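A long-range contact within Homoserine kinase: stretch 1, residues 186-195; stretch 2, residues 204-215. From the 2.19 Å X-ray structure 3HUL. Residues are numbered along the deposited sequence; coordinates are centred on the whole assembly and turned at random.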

# COMPACT_ATOMS: atom_id res chain seq x y z
N GLN A 186 11.56 14.67 17.61
CA GLN A 186 10.82 15.49 16.68
C GLN A 186 11.27 15.30 15.22
O GLN A 186 10.44 15.20 14.31
N ALA A 187 12.58 15.24 14.99
CA ALA A 187 13.10 15.05 13.64
C ALA A 187 12.68 13.68 13.11
O ALA A 187 12.41 13.52 11.92
N SER A 188 12.67 12.70 13.99
CA SER A 188 12.22 11.38 13.61
C SER A 188 10.76 11.45 13.18
O SER A 188 10.39 10.92 12.13
N SER A 189 9.94 12.15 13.95
CA SER A 189 8.49 12.19 13.71
C SER A 189 8.18 12.84 12.38
O SER A 189 7.25 12.45 11.71
N ILE A 190 9.02 13.78 11.96
CA ILE A 190 8.84 14.44 10.66
C ILE A 190 9.14 13.52 9.46
O ILE A 190 8.45 13.56 8.43
N ALA A 191 10.20 12.71 9.58
CA ALA A 191 10.49 11.73 8.55
C ALA A 191 9.37 10.66 8.52
O ALA A 191 8.92 10.26 7.46
N ASN A 192 8.93 10.22 9.69
CA ASN A 192 7.80 9.27 9.81
C ASN A 192 6.58 9.78 9.05
O ASN A 192 5.99 9.06 8.25
N VAL A 193 6.21 11.03 9.30
CA VAL A 193 5.07 11.65 8.63
C VAL A 193 5.29 11.75 7.10
O VAL A 193 4.39 11.42 6.32
N MET A 194 6.50 12.14 6.70
CA MET A 194 6.86 12.23 5.28
C MET A 194 6.63 10.88 4.63
O MET A 194 5.96 10.81 3.60
N ILE A 195 7.16 9.82 5.22
CA ILE A 195 6.98 8.47 4.68
C ILE A 195 5.48 8.08 4.63
O ILE A 195 4.97 7.64 3.61
N THR A 204 2.02 16.91 -1.48
CA THR A 204 2.00 18.23 -0.86
C THR A 204 2.44 18.17 0.60
O THR A 204 3.35 18.89 1.00
N LEU A 205 1.79 17.33 1.39
CA LEU A 205 2.23 17.18 2.78
C LEU A 205 3.66 16.63 2.82
O LEU A 205 4.49 17.17 3.54
N ALA A 206 3.96 15.59 2.04
CA ALA A 206 5.31 15.04 2.02
C ALA A 206 6.35 16.11 1.74
O ALA A 206 7.43 16.14 2.36
N GLY A 207 6.05 16.97 0.76
CA GLY A 207 7.01 17.97 0.30
C GLY A 207 7.31 18.97 1.39
O GLY A 207 8.44 19.41 1.55
N GLU A 208 6.26 19.31 2.13
CA GLU A 208 6.34 20.14 3.32
C GLU A 208 7.26 19.55 4.41
O GLU A 208 8.06 20.28 5.03
N MET A 209 7.15 18.25 4.65
CA MET A 209 8.04 17.59 5.63
C MET A 209 9.47 17.52 5.07
O MET A 209 10.43 17.74 5.76
N MET A 210 9.57 17.21 3.79
CA MET A 210 10.83 17.02 3.13
C MET A 210 11.72 18.29 3.21
O MET A 210 12.95 18.18 3.25
N GLU A 211 11.11 19.48 3.27
CA GLU A 211 11.85 20.76 3.32
C GLU A 211 12.44 21.13 4.68
O GLU A 211 13.28 22.01 4.76
N ARG A 212 12.01 20.47 5.76
CA ARG A 212 12.59 20.71 7.08
C ARG A 212 13.90 19.91 7.29
O ARG A 212 14.01 18.74 6.91
N ASP A 213 14.93 20.56 7.84
CA ASP A 213 16.25 19.89 7.95
C ASP A 213 16.39 19.04 9.22
O ASP A 213 16.38 17.80 9.14
N LEU A 214 16.53 19.73 10.35
CA LEU A 214 16.45 19.23 11.74
C LEU A 214 17.63 18.44 12.30
O LEU A 214 17.74 18.30 13.53
N TRP A 215 18.50 17.93 11.44
CA TRP A 215 19.51 16.95 11.87
C TRP A 215 20.93 17.47 12.22
O TRP A 215 21.29 18.61 11.93

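The most distinctive feature of this contact is a small methyl group set against an aromatic ring: Ala187 CB lies 3.8 Å from the centroid of the six-membered ring of Trp215 and 22° off the ring normal, which places it over the face and qualifies the pair as a CH-pi interaction. The nearest ring atom is Trp215 CZ2, 3.6 Å from Ala187 CB. Trp215 starts sideways from its backbone, but with chi1 at -77° (m) and chi2 at 112° the end of its side chain comes nearer to the first helix. Its NE1 is hydrogen-bonded elsewhere in the structure.

The same methyl also meets Leu214, at 3.7 Å from Ala187 CB to Leu214 CB, so one alanine serves two consecutive residues, Leu214 and Trp215. Leu214 points toward the helix in the m,t rotamer and reaches a second neighbour, Ile190, with Leu214 CD1 3.7 Å from Ile190 CG1. Its backbone adopts a positive phi of 76°, and its N donates a very short hydrogen bond of 2.3 Å to Asp213 OD1, a contact local to the loop.

Earlier in the second stretch, residues 204-210 are helical, and this helix axis runs nearly antiparallel to that of the first, at 154° with a closest approach of 8.5 Å. Here Met209 is the central side chain. It points toward the first helix with chi1 and chi2 both m, and it touches three residues: Met209 CB is 3.7 Å from Ile190 O and 3.7 Å from Met194 CB, while Met209 CG is 3.8 Å from Val193 CG1. Ile190 (m,m) and Val193 (t) both point toward the opposing stretch; Val193 CG1 also comes within 4.4 Å of Leu205 CD1, a looser contact; Leu205 is in the t,p rotamer, and its end comes nearer than its sideways CB direction suggests.

Met194 leaves its helix sideways and extends through t,t,p. The backbones are close here, with Met194 CA 4.6 Å from Ala206 CA, an approach at which Ala206 presents only a methyl side chain. Met194 CG lies 3.9 Å from Ala206 O, and Met194 SD lies 4.0 Å from Met210 CB.

No hydrogen bond crosses between the stretches; the 585 Å² buried between them, both sides summed, is dominated by van der Waals contacts, most of them between apolar side chains. Several polar side chains find partners away from the other stretch: Ser189 OG, in the p rotamer, donates to Gln186 O at 2.6 Å within its own helix, and the Ser188 and Asn192 side chains bond elsewhere in the structure.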

# COMPACT_ATOMS: atom_id res chain seq x y z
CB GLN A 186 10.91 16.95 17.11
CG GLN A 186 10.41 17.94 16.08
CD GLN A 186 10.18 19.35 16.65
OE1 GLN A 186 9.34 19.55 17.55
NE2 GLN A 186 10.88 20.34 16.08
CB ALA A 187 14.60 15.18 13.60
CB SER A 188 12.40 10.41 14.77
OG SER A 188 12.00 9.12 14.37
CB SER A 189 7.75 12.86 14.87
OG SER A 189 8.06 14.24 14.91
CB ILE A 190 9.71 15.74 10.59
CG1 ILE A 190 9.26 16.73 11.69
CG2 ILE A 190 9.68 16.38 9.18
CD1 ILE A 190 7.76 17.10 11.67
CB ALA A 191 11.85 11.10 8.80
CB ASN A 192 7.38 9.07 11.26
CG ASN A 192 8.45 8.43 12.11
OD1 ASN A 192 9.46 7.94 11.61
ND2 ASN A 192 8.19 8.39 13.42
CB VAL A 193 4.71 13.03 9.25
CG1 VAL A 193 3.64 13.75 8.41
CG2 VAL A 193 4.19 12.83 10.67
CB MET A 194 8.33 12.64 5.11
CG MET A 194 8.83 12.70 3.65
SD MET A 194 10.61 13.05 3.45
CE MET A 194 11.35 11.47 3.84
CB ILE A 195 7.78 7.40 5.50
CG1 ILE A 195 9.29 7.60 5.34
CG2 ILE A 195 7.38 6.01 5.11
CD1 ILE A 195 10.11 7.04 6.53
CB THR A 204 0.60 18.82 -1.00
OG1 THR A 204 0.51 19.34 -2.33
CG2 THR A 204 0.36 19.95 -0.03
CB LEU A 205 1.26 16.31 3.59
CG LEU A 205 1.64 15.83 5.01
CD1 LEU A 205 1.96 17.02 5.97
CD2 LEU A 205 0.46 15.00 5.56
CB ALA A 206 5.43 13.96 0.98
CB GLU A 208 4.93 20.33 3.86
CG GLU A 208 4.76 21.40 4.93
CD GLU A 208 3.30 21.85 5.06
OE1 GLU A 208 2.41 21.27 4.36
OE2 GLU A 208 3.03 22.77 5.88
CB MET A 209 7.52 16.17 5.99
CG MET A 209 6.09 16.13 6.64
SD MET A 209 5.92 16.98 8.24
CE MET A 209 5.33 18.58 7.76
CB MET A 210 10.57 16.60 1.69
CG MET A 210 11.77 16.11 0.92
SD MET A 210 11.36 15.81 -0.84
CE MET A 210 9.78 15.03 -0.72
CB GLU A 211 11.00 21.92 2.78
CG GLU A 211 10.80 21.85 1.28
CD GLU A 211 10.17 23.09 0.66
OE1 GLU A 211 9.33 23.76 1.30
OE2 GLU A 211 10.52 23.37 -0.49
CB ARG A 212 11.55 20.42 8.16
CG ARG A 212 10.19 20.99 7.81
CD ARG A 212 9.54 21.72 8.95
NE ARG A 212 8.21 22.22 8.56
CZ ARG A 212 7.49 23.09 9.26
NH1 ARG A 212 7.94 23.59 10.41
NH2 ARG A 212 6.30 23.47 8.81
CB ASP A 213 17.41 20.90 7.79
CG ASP A 213 17.37 22.05 8.81
OD1 ASP A 213 16.60 21.97 9.81
OD2 ASP A 213 18.13 23.03 8.61
CB LEU A 214 15.13 18.50 12.01
CG LEU A 214 13.82 19.27 11.77
CD1 LEU A 214 12.67 18.28 11.75
CD2 LEU A 214 13.59 20.36 12.82
CB TRP A 215 19.59 15.80 10.86
CG TRP A 215 18.46 14.83 10.99
CD1 TRP A 215 17.46 14.61 10.09
CD2 TRP A 215 18.19 13.95 12.09
NE1 TRP A 215 16.61 13.65 10.54
CE2 TRP A 215 17.03 13.22 11.77
CE3 TRP A 215 18.83 13.71 13.32
CZ2 TRP A 215 16.48 12.27 12.63
CZ3 TRP A 215 18.28 12.76 14.18
CH2 TRP A 215 17.12 12.05 13.82